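Ethanolamine kinase Pv091845 (Plasmodium vivax, PDB 2QG7) probably catalyses the phosphorylation of ethanolamine, the first step in making phosphatidylethanolamine from ethanolamine. Local coordinates at residues D[92-97]-D[177-182]; D[181-186]-D[346-351]. All coordinates share one frame; numbering follows the deposited sequence.

Contact 1: D[92-97]-D[177-182]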
loop_
_atom_site.group_PDB
_atom_site.type_symbol
_atom_site.label_atom_id
_atom_site.label_comp_id
_atom_site.label_asym_id
_atom_site.label_seq_id
_atom_site.Cartn_x
_atom_site.Cartn_y
_atom_site.Cartn_z
ATOM N N LYS D 92 32.825 14.833 -14.865
ATOM C CA LYS D 92 34.092 15.130 -15.530
ATOM C C LYS D 92 35.120 15.656 -14.551
ATOM O O LYS D 92 36.306 15.397 -14.714
ATOM C CB LYS D 92 33.909 16.198 -16.612
ATOM C CG LYS D 92 33.438 15.692 -17.955
ATOM C CD LYS D 92 33.082 16.865 -18.865
ATOM C CE LYS D 92 34.325 17.470 -19.495
ATOM N NZ LYS D 92 33.950 18.507 -20.514
ATOM N N TYR D 93 34.666 16.447 -13.576
ATOM C CA TYR D 93 35.542 17.035 -12.557
ATOM C C TYR D 93 35.949 16.017 -11.492
ATOM O O TYR D 93 37.054 16.102 -10.936
ATOM C CB TYR D 93 34.881 18.235 -11.871
ATOM C CG TYR D 93 34.455 19.358 -12.782
ATOM C CD1 TYR D 93 35.110 19.594 -14.000
ATOM C CD2 TYR D 93 33.417 20.213 -12.409
ATOM C CE1 TYR D 93 34.717 20.632 -14.845
ATOM C CE2 TYR D 93 33.006 21.260 -13.247
ATOM C CZ TYR D 93 33.663 21.460 -14.463
ATOM O OH TYR D 93 33.279 22.498 -15.281
ATOM N N VAL D 94 35.038 15.082 -11.192
ATOM C CA VAL D 94 35.340 13.952 -10.317
ATOM C C VAL D 94 36.508 13.192 -10.913
ATOM O O VAL D 94 37.499 12.934 -10.220
ATOM C CB VAL D 94 34.097 13.029 -10.059
ATOM C CG1 VAL D 94 34.498 11.740 -9.361
ATOM C CG2 VAL D 94 33.030 13.764 -9.204
ATOM N N MET D 95 36.416 12.897 -12.202
ATOM C CA MET D 95 37.476 12.185 -12.915
ATOM C C MET D 95 38.769 12.995 -13.092
ATOM O O MET D 95 39.868 12.439 -13.212
ATOM C CB MET D 95 36.968 11.690 -14.291
ATOM C CG MET D 95 35.879 10.573 -14.224
ATOM S SD MET D 95 36.174 9.188 -13.066
ATOM C CE MET D 95 37.752 8.435 -13.661
ATOM N N LEU D 96 38.635 14.311 -13.143
ATOM C CA LEU D 96 39.786 15.165 -13.373
ATOM C C LEU D 96 40.623 15.351 -12.101
ATOM O O LEU D 96 41.857 15.353 -12.166
ATOM C CB LEU D 96 39.341 16.521 -13.958
ATOM C CG LEU D 96 40.359 17.640 -14.263
ATOM C CD1 LEU D 96 41.352 17.279 -15.394
ATOM C CD2 LEU D 96 39.608 18.910 -14.589
ATOM N N HIS D 97 39.952 15.516 -10.960
ATOM C CA HIS D 97 40.613 15.784 -9.689
ATOM C C HIS D 97 40.778 14.496 -8.881
ATOM O O HIS D 97 41.907 14.069 -8.590
ATOM C CB HIS D 97 39.827 16.843 -8.890
ATOM C CG HIS D 97 40.405 17.138 -7.538
ATOM N ND1 HIS D 97 39.642 17.150 -6.385
ATOM C CD2 HIS D 97 41.679 17.413 -7.150
ATOM C CE1 HIS D 97 40.413 17.424 -5.345
ATOM N NE2 HIS D 97 41.654 17.590 -5.782
ATOM N N GLY D 177 30.969 11.255 -2.258
ATOM C CA GLY D 177 30.855 10.117 -3.145
ATOM C C GLY D 177 32.123 9.340 -3.236
ATOM O O GLY D 177 33.038 9.534 -2.428
ATOM N N ARG D 178 32.190 8.461 -4.230
ATOM C CA ARG D 178 33.400 7.663 -4.464
ATOM C C ARG D 178 33.566 7.235 -5.919
ATOM O O ARG D 178 32.610 7.291 -6.718
ATOM C CB ARG D 178 33.391 6.404 -3.580
ATOM C CG ARG D 178 32.371 5.353 -4.034
ATOM C CD ARG D 178 32.536 4.067 -3.287
ATOM N NE ARG D 178 31.903 4.129 -1.989
ATOM C CZ ARG D 178 30.947 3.298 -1.572
ATOM N NH1 ARG D 178 30.451 3.459 -0.349
ATOM N NH2 ARG D 178 30.494 2.314 -2.355
ATOM N N ILE D 179 34.778 6.781 -6.245
ATOM C CA ILE D 179 35.057 6.179 -7.550
ATOM C C ILE D 179 35.412 4.704 -7.359
ATOM O O ILE D 179 36.382 4.356 -6.666
ATOM C CB ILE D 179 36.201 6.894 -8.357
ATOM C CG1 ILE D 179 36.002 8.418 -8.382
ATOM C CG2 ILE D 179 36.248 6.341 -9.784
ATOM C CD1 ILE D 179 37.245 9.219 -8.855
ATOM N N GLU D 180 34.634 3.842 -7.998
ATOM C CA GLU D 180 34.760 2.410 -7.779
ATOM C C GLU D 180 34.787 1.650 -9.097
ATOM O O GLU D 180 34.466 2.190 -10.161
ATOM C CB GLU D 180 33.648 1.897 -6.829
ATOM C CG GLU D 180 32.236 2.029 -7.384
ATOM C CD GLU D 180 31.121 1.688 -6.390
ATOM O OE1 GLU D 180 31.138 2.156 -5.236
ATOM O OE2 GLU D 180 30.180 0.965 -6.787
ATOM N N GLU D 181 35.193 0.390 -8.995
ATOM C CA GLU D 181 35.380 -0.518 -10.119
ATOM C C GLU D 181 34.038 -0.896 -10.685
ATOM O O GLU D 181 33.130 -1.303 -9.946
ATOM C CB GLU D 181 36.098 -1.782 -9.627
ATOM C CG GLU D 181 36.701 -2.643 -10.704
ATOM C CD GLU D 181 37.352 -3.930 -10.165
ATOM O OE1 GLU D 181 37.046 -5.007 -10.731
ATOM O OE2 GLU D 181 38.169 -3.875 -9.200
ATOM N N PHE D 182 33.921 -0.763 -12.001
ATOM C CA PHE D 182 32.719 -1.159 -12.693
ATOM C C PHE D 182 32.667 -2.669 -12.800
ATOM O O PHE D 182 33.681 -3.340 -13.095
ATOM C CB PHE D 182 32.656 -0.519 -14.079
ATOM C CG PHE D 182 31.475 -0.955 -14.907
ATOM C CD1 PHE D 182 30.211 -0.397 -14.695
ATOM C CD2 PHE D 182 31.629 -1.916 -15.905
ATOM C CE1 PHE D 182 29.105 -0.810 -15.468
ATOM C CE2 PHE D 182 30.547 -2.325 -16.683
ATOM C CZ PHE D 182 29.280 -1.776 -16.466
#

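Contact 2: D[181-186]-D[346-351]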
loop_
_atom_site.group_PDB
_atom_site.type_symbol
_atom_site.label_atom_id
_atom_site.label_comp_id
_atom_site.label_asym_id
_atom_site.label_seq_id
_atom_site.Cartn_x
_atom_site.Cartn_y
_atom_site.Cartn_z
ATOM N N GLU D 181 35.193 0.390 -8.995
ATOM C CA GLU D 181 35.380 -0.518 -10.119
ATOM C C GLU D 181 34.038 -0.896 -10.685
ATOM O O GLU D 181 33.130 -1.303 -9.946
ATOM C CB GLU D 181 36.098 -1.782 -9.627
ATOM C CG GLU D 181 36.701 -2.643 -10.704
ATOM C CD GLU D 181 37.352 -3.930 -10.165
ATOM O OE1 GLU D 181 37.046 -5.007 -10.731
ATOM O OE2 GLU D 181 38.169 -3.875 -9.200
ATOM N N PHE D 182 33.921 -0.763 -12.001
ATOM C CA PHE D 182 32.719 -1.159 -12.693
ATOM C C PHE D 182 32.667 -2.669 -12.800
ATOM O O PHE D 182 33.681 -3.340 -13.095
ATOM C CB PHE D 182 32.656 -0.519 -14.079
ATOM C CG PHE D 182 31.475 -0.955 -14.907
ATOM C CD1 PHE D 182 30.211 -0.397 -14.695
ATOM C CD2 PHE D 182 31.629 -1.916 -15.905
ATOM C CE1 PHE D 182 29.105 -0.810 -15.468
ATOM C CE2 PHE D 182 30.547 -2.325 -16.683
ATOM C CZ PHE D 182 29.280 -1.776 -16.466
ATOM N N MET D 183 31.477 -3.211 -12.546
ATOM C CA MET D 183 31.226 -4.624 -12.757
ATOM C C MET D 183 30.051 -4.793 -13.725
ATOM O O MET D 183 28.966 -4.250 -13.520
ATOM C CB MET D 183 30.944 -5.294 -11.416
ATOM C CG MET D 183 30.817 -6.828 -11.475
ATOM S SD MET D 183 30.183 -7.539 -9.911
ATOM C CE MET D 183 28.605 -6.674 -9.764
ATOM N N ASP D 184 30.278 -5.547 -14.789
ATOM C CA ASP D 184 29.223 -5.862 -15.760
ATOM C C ASP D 184 28.227 -6.883 -15.185
ATOM O O ASP D 184 28.541 -7.610 -14.236
ATOM C CB ASP D 184 29.863 -6.409 -17.039
ATOM C CG ASP D 184 29.371 -5.700 -18.298
ATOM O OD1 ASP D 184 28.123 -5.546 -18.465
ATOM O OD2 ASP D 184 30.255 -5.309 -19.116
ATOM N N GLY D 185 27.027 -6.924 -15.768
ATOM C CA GLY D 185 25.964 -7.831 -15.335
ATOM C C GLY D 185 24.632 -7.116 -15.162
ATOM O O GLY D 185 24.546 -5.899 -15.296
ATOM N N TYR D 186 23.578 -7.872 -14.863
ATOM C CA TYR D 186 22.264 -7.273 -14.702
ATOM C C TYR D 186 21.666 -7.553 -13.320
ATOM O O TYR D 186 21.930 -8.611 -12.703
ATOM C CB TYR D 186 21.341 -7.714 -15.840
ATOM C CG TYR D 186 20.895 -9.146 -15.744
ATOM C CD1 TYR D 186 21.650 -10.160 -16.328
ATOM C CD2 TYR D 186 19.720 -9.492 -15.045
ATOM C CE1 TYR D 186 21.234 -11.511 -16.249
ATOM C CE2 TYR D 186 19.319 -10.813 -14.927
ATOM C CZ TYR D 186 20.072 -11.816 -15.548
ATOM O OH TYR D 186 19.686 -13.124 -15.467
ATOM N N SER D 346 26.448 -16.294 -12.841
ATOM C CA SER D 346 27.345 -16.057 -11.727
ATOM C C SER D 346 26.792 -14.888 -10.898
ATOM O O SER D 346 26.567 -13.813 -11.438
ATOM C CB SER D 346 28.766 -15.754 -12.235
ATOM O OG SER D 346 29.633 -15.410 -11.154
ATOM N N ILE D 347 26.614 -15.111 -9.596
ATOM C CA ILE D 347 25.971 -14.171 -8.706
ATOM C C ILE D 347 26.945 -13.441 -7.789
ATOM O O ILE D 347 27.782 -14.059 -7.161
ATOM C CB ILE D 347 24.849 -14.894 -7.848
ATOM C CG1 ILE D 347 23.610 -15.230 -8.722
ATOM C CG2 ILE D 347 24.521 -14.134 -6.522
ATOM C CD1 ILE D 347 22.909 -14.035 -9.383
ATOM N N SER D 348 26.816 -12.113 -7.708
ATOM C CA SER D 348 27.522 -11.324 -6.711
ATOM C C SER D 348 26.625 -10.218 -6.140
ATOM O O SER D 348 25.627 -9.857 -6.736
ATOM C CB SER D 348 28.809 -10.748 -7.286
ATOM O OG SER D 348 28.530 -9.935 -8.393
ATOM N N PHE D 349 26.988 -9.709 -4.967
ATOM C CA PHE D 349 26.239 -8.665 -4.307
ATOM C C PHE D 349 26.913 -7.302 -4.457
ATOM O O PHE D 349 28.131 -7.206 -4.549
ATOM C CB PHE D 349 26.041 -8.998 -2.813
ATOM C CG PHE D 349 25.460 -10.369 -2.569
ATOM C CD1 PHE D 349 24.528 -10.920 -3.442
ATOM C CD2 PHE D 349 25.835 -11.116 -1.450
ATOM C CE1 PHE D 349 24.015 -12.194 -3.215
ATOM C CE2 PHE D 349 25.290 -12.355 -1.235
ATOM C CZ PHE D 349 24.402 -12.886 -2.111
ATOM N N ILE D 350 26.091 -6.258 -4.452
ATOM C CA ILE D 350 26.527 -4.847 -4.518
ATOM C C ILE D 350 25.846 -4.068 -3.408
ATOM O O ILE D 350 24.943 -4.563 -2.741
ATOM C CB ILE D 350 26.210 -4.141 -5.930
ATOM C CG1 ILE D 350 24.710 -4.210 -6.291
ATOM C CG2 ILE D 350 27.081 -4.683 -7.074
ATOM C CD1 ILE D 350 24.248 -3.117 -7.234
ATOM N N ASP D 351 26.291 -2.846 -3.214
ATOM C CA ASP D 351 25.719 -1.900 -2.270
ATOM C C ASP D 351 25.741 -2.351 -0.809
ATOM O O ASP D 351 24.723 -2.749 -0.219
ATOM C CB ASP D 351 24.340 -1.438 -2.748
ATOM C CG ASP D 351 24.058 0.017 -2.386
ATOM O OD1 ASP D 351 24.759 0.606 -1.486
ATOM O OD2 ASP D 351 23.099 0.570 -2.997
#

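Contact 1: D[92-97]-D[177-182]
V94 and M95, on helix 84-98, meet I179 of strand 177-181 where this helix packs against the five-stranded antiparallel sheet of the N-terminal lobe in a protein-kinase-like fold. The two backbones stay well apart, V94 CA and I179 CA being 8.3 Å from each other, and the side chains fill the interval. V94 points at the strand with CG1 anti to its backbone N (chi1 170°), and this methyl lies 3.8 Å from both I179 CG1 and I179 CD1. In I179 it is CG2 that stands anti to the backbone N; CG1 lies anti to the carbonyl carbon, and an extended second torsion (chi2 166°) carries CD1 out to the helix. V94 offers its CG1 methyl, I179 its CG1-CD1 arm, and the two side chains pass in opposite directions. M95 reaches the strand differently. Its CB does not aim at I179, but a chain curled through three successive turns of like sign brings M95 SD to 4.3 Å from I179 CG2, a looser touch than the valine's. F174 and I138 on the adjoining strands, with L73 of helix 65-75, join this buried apolar layer. R178 points away from helix 84-98, and its guanidinium forms a salt bridge with E180 while NH1 pairs with E154 of helix 151-163; R139 takes the second oxygen of E180. The R178 NH2 to E180 OE1 bond, 3.0 Å long and nearly straight at 164°, lies close to the guanidinium plane and meets the oxygen nearly along its C-O axis.

Contact 2: D[181-186]-D[346-351]
M183 alone carries the 181-186 side of this contact, meeting S348 and I350 from the linker that joins the sheet of the N-terminal lobe to the C-terminal lobe, the hinge of kinase-like folds. The apolar part is methyl on methyl: M183 CE lies 3.7 Å from I350 CG2, the two side chains crossing at a slant. A long reach makes this possible, since CG stands anti to the backbone N (chi1 -173°) and the next torsion is also extended; the bend comes only at the thioether (chi3 58°), where it turns CE toward S348 and I350. I350 CG1 takes the place between N and the carbonyl carbon, and it is CG2, beside the N, that meets the methionine methyl. S348 OG brings the one oxygen among the touching atoms, 3.3 Å from M183 SD and 3.5 Å from M183 CE. Backbone bonds tie S348 to I303 and I350 to N301, and I303 also touches M183 and I350. Next in the chain, D351 probably corresponds to the DFG aspartate of protein kinases, which would place the contact near the nucleotide site. With a thioether meeting a methyl and a hydroxyl, the linker meets S348 of strand 347-349 and I350 just after it through van der Waals contact, without directional bonds or charge pairing.

How the contacts relate
Strand 177-181 makes up nearly all of contact 1's second segment, and the chain then runs on into the linker of contact 2. The shared residues 181-182 take part in neither touch, so chain continuity alone joins the contacts, their centres 18 Å apart. Contact 1 is buried, a helix held to the large sheet by branched aliphatic groups plus one thioether. Contact 2 lies nearer the surface, though its centre is nearer the centre of the chain (14 against 20 Å), and joins the linker to the small sheet of the other lobe. Both use methionine, but M95 only borders a valine-isoleucine pair, whereas M183 makes the whole approach from its own side and also meets a hydroxyl.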